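Local coordinates for putative GH105 family protein (Salmonella enterica subsp. enterica serovar Paratyphi A, PDB 3QWT) that is of unknown function but probably acts as a glycoside hydrolase of family GH105, with an alpha/alpha toroid fold, at residues H78-Q82 / T374-R378. Numbering follows the deposited sequence.
Sequences HYYQQ and TEYLR
Q82 reaches across to T374 and shows how one long amide side chain can tie two helices together near their C-terminal ends. Its CB points toward the other helix, and from there the chain runs out extended, with CG anti to the backbone N (chi1 -179°). Q82 CD passes 3.9 Å from T374 CG2, the two side chains running alongside each other and pointing opposite ways. Q82 NE2 donates to the backbone carbonyl T374 O at 2.9 Å, with an N-H...O angle of 150°; the acceptor lies close to the amide plane, yet NE2 approaches from above the carbonyl plane. Q82 NE2 also packs 3.8 Å from R378 CG. While NE2 takes the carbonyl, Q82 OE1 rests against L377, 3.6 Å from L377 CB and close to L377 CD1. One turn back, Y79 sets its ring edge to the partner helix: Y79 CD1 lies 3.6 Å from T374 OG1, a hydroxyl hydrogen-bonded to M370 O, and Y79 CE1 touches L377 CD1 at 3.8 Å. P132 of the second subunit packs on Q82, and E135 of that subunit forms a salt bridge with R378. The contact thus joins helix 67-83 to helix 363-377, from early and late in the chain, within the helical toroid, where helices 23-37 and 86-102 also pack on Y79.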
loop_
_atom_site.group_PDB
_atom_site.type_symbol
_atom_site.label_atom_id
_atom_site.label_comp_id
_atom_site.label_asym_id
_atom_site.label_seq_id
_atom_site.Cartn_x
_atom_site.Cartn_y
_atom_site.Cartn_z
ATOM N N HIS A 78 34.591 7.391 9.323
ATOM C CA HIS A 78 34.109 8.690 8.851
ATOM C C HIS A 78 34.980 9.258 7.732
ATOM O O HIS A 78 34.493 9.547 6.638
ATOM C CB HIS A 78 33.968 9.688 10.017
ATOM C CG HIS A 78 32.615 9.655 10.657
ATOM N ND1 HIS A 78 31.637 10.578 10.370
ATOM C CD2 HIS A 78 32.057 8.777 11.525
ATOM C CE1 HIS A 78 30.539 10.284 11.046
ATOM N NE2 HIS A 78 30.769 9.194 11.753
ATOM N N TYR A 79 36.274 9.386 7.999
ATOM C CA TYR A 79 37.181 9.809 6.954
ATOM C C TYR A 79 37.061 8.930 5.708
ATOM O O TYR A 79 36.918 9.441 4.591
ATOM C CB TYR A 79 38.622 9.859 7.451
ATOM C CG TYR A 79 39.536 10.617 6.493
ATOM C CD1 TYR A 79 39.475 12.002 6.405
ATOM C CD2 TYR A 79 40.444 9.949 5.673
ATOM C CE1 TYR A 79 40.292 12.707 5.539
ATOM C CE2 TYR A 79 41.265 10.646 4.799
ATOM C CZ TYR A 79 41.180 12.031 4.737
ATOM O OH TYR A 79 41.979 12.748 3.871
ATOM N N TYR A 80 37.101 7.613 5.893
ATOM C CA TYR A 80 37.020 6.708 4.754
ATOM C C TYR A 80 35.722 6.943 3.982
ATOM O O TYR A 80 35.711 7.037 2.754
ATOM C CB TYR A 80 37.101 5.232 5.188
ATOM C CG TYR A 80 36.587 4.294 4.116
ATOM C CD1 TYR A 80 37.286 4.121 2.921
ATOM C CD2 TYR A 80 35.401 3.615 4.274
ATOM C CE1 TYR A 80 36.811 3.273 1.916
ATOM C CE2 TYR A 80 34.919 2.773 3.281
ATOM C CZ TYR A 80 35.625 2.611 2.105
ATOM O OH TYR A 80 35.147 1.772 1.123
ATOM N N GLN A 81 34.622 7.035 4.710
ATOM C CA GLN A 81 33.320 7.194 4.080
ATOM C C GLN A 81 33.257 8.425 3.174
ATOM O O GLN A 81 32.673 8.374 2.099
ATOM C CB GLN A 81 32.230 7.256 5.144
ATOM C CG GLN A 81 30.815 7.425 4.584
ATOM C CD GLN A 81 29.772 7.427 5.686
ATOM O OE1 GLN A 81 29.798 8.287 6.577
ATOM N NE2 GLN A 81 28.869 6.443 5.656
ATOM N N GLN A 82 33.864 9.523 3.617
ATOM C CA GLN A 82 33.843 10.785 2.870
ATOM C C GLN A 82 34.775 10.821 1.655
ATOM O O GLN A 82 34.396 11.349 0.608
ATOM C CB GLN A 82 34.168 11.961 3.799
ATOM C CG GLN A 82 34.142 13.321 3.131
ATOM C CD GLN A 82 34.831 14.379 3.979
ATOM O OE1 GLN A 82 35.944 14.787 3.682
ATOM N NE2 GLN A 82 34.182 14.799 5.060
ATOM N N THR A 374 36.993 15.756 10.151
ATOM C CA THR A 374 36.348 15.271 8.926
ATOM C C THR A 374 35.059 16.010 8.624
ATOM O O THR A 374 34.770 16.347 7.475
ATOM C CB THR A 374 36.064 13.775 8.981
ATOM O OG1 THR A 374 37.300 13.063 9.106
ATOM C CG2 THR A 374 35.361 13.334 7.710
ATOM N N GLU A 375 34.272 16.260 9.659
ATOM C CA GLU A 375 33.077 17.057 9.492
ATOM C C GLU A 375 33.477 18.471 9.034
ATOM O O GLU A 375 32.798 19.088 8.207
ATOM C CB GLU A 375 32.254 17.061 10.788
ATOM C CG GLU A 375 31.031 17.977 10.773
ATOM C CD GLU A 375 29.941 17.567 9.776
ATOM O OE1 GLU A 375 29.730 16.367 9.571
ATOM O OE2 GLU A 375 29.270 18.457 9.210
ATOM N N TYR A 376 34.600 18.972 9.540
ATOM C CA TYR A 376 35.048 20.311 9.166
ATOM C C TYR A 376 35.474 20.373 7.694
ATOM O O TYR A 376 35.320 21.410 7.035
ATOM C CB TYR A 376 36.184 20.768 10.074
ATOM C CG TYR A 376 36.501 22.251 9.965
ATOM C CD1 TYR A 376 37.684 22.688 9.367
ATOM C CD2 TYR A 376 35.626 23.209 10.469
ATOM C CE1 TYR A 376 37.982 24.021 9.269
ATOM C CE2 TYR A 376 35.922 24.566 10.375
ATOM C CZ TYR A 376 37.104 24.961 9.772
ATOM O OH TYR A 376 37.423 26.299 9.663
ATOM N N LEU A 377 35.995 19.253 7.188
ATOM C CA LEU A 377 36.347 19.128 5.776
ATOM C C LEU A 377 35.157 19.347 4.851
ATOM O O LEU A 377 35.332 19.750 3.704
ATOM C CB LEU A 377 36.974 17.761 5.479
ATOM C CG LEU A 377 38.509 17.716 5.570
ATOM C CD1 LEU A 377 39.015 16.312 5.308
ATOM C CD2 LEU A 377 39.169 18.705 4.608
ATOM N N ARG A 378 33.950 19.078 5.333
ATOM C CA ARG A 378 32.766 19.299 4.499
ATOM C C ARG A 378 32.650 20.763 4.098
ATOM O O ARG A 378 32.127 21.074 3.033
ATOM C CB ARG A 378 31.485 18.813 5.176
ATOM C CG ARG A 378 31.363 17.294 5.242
ATOM C CD ARG A 378 30.008 16.894 5.803
ATOM N NE ARG A 378 28.935 17.082 4.827
ATOM C CZ ARG A 378 28.643 16.205 3.867
ATOM N NH1 ARG A 378 27.648 16.439 3.016
ATOM N NH2 ARG A 378 29.354 15.088 3.758
#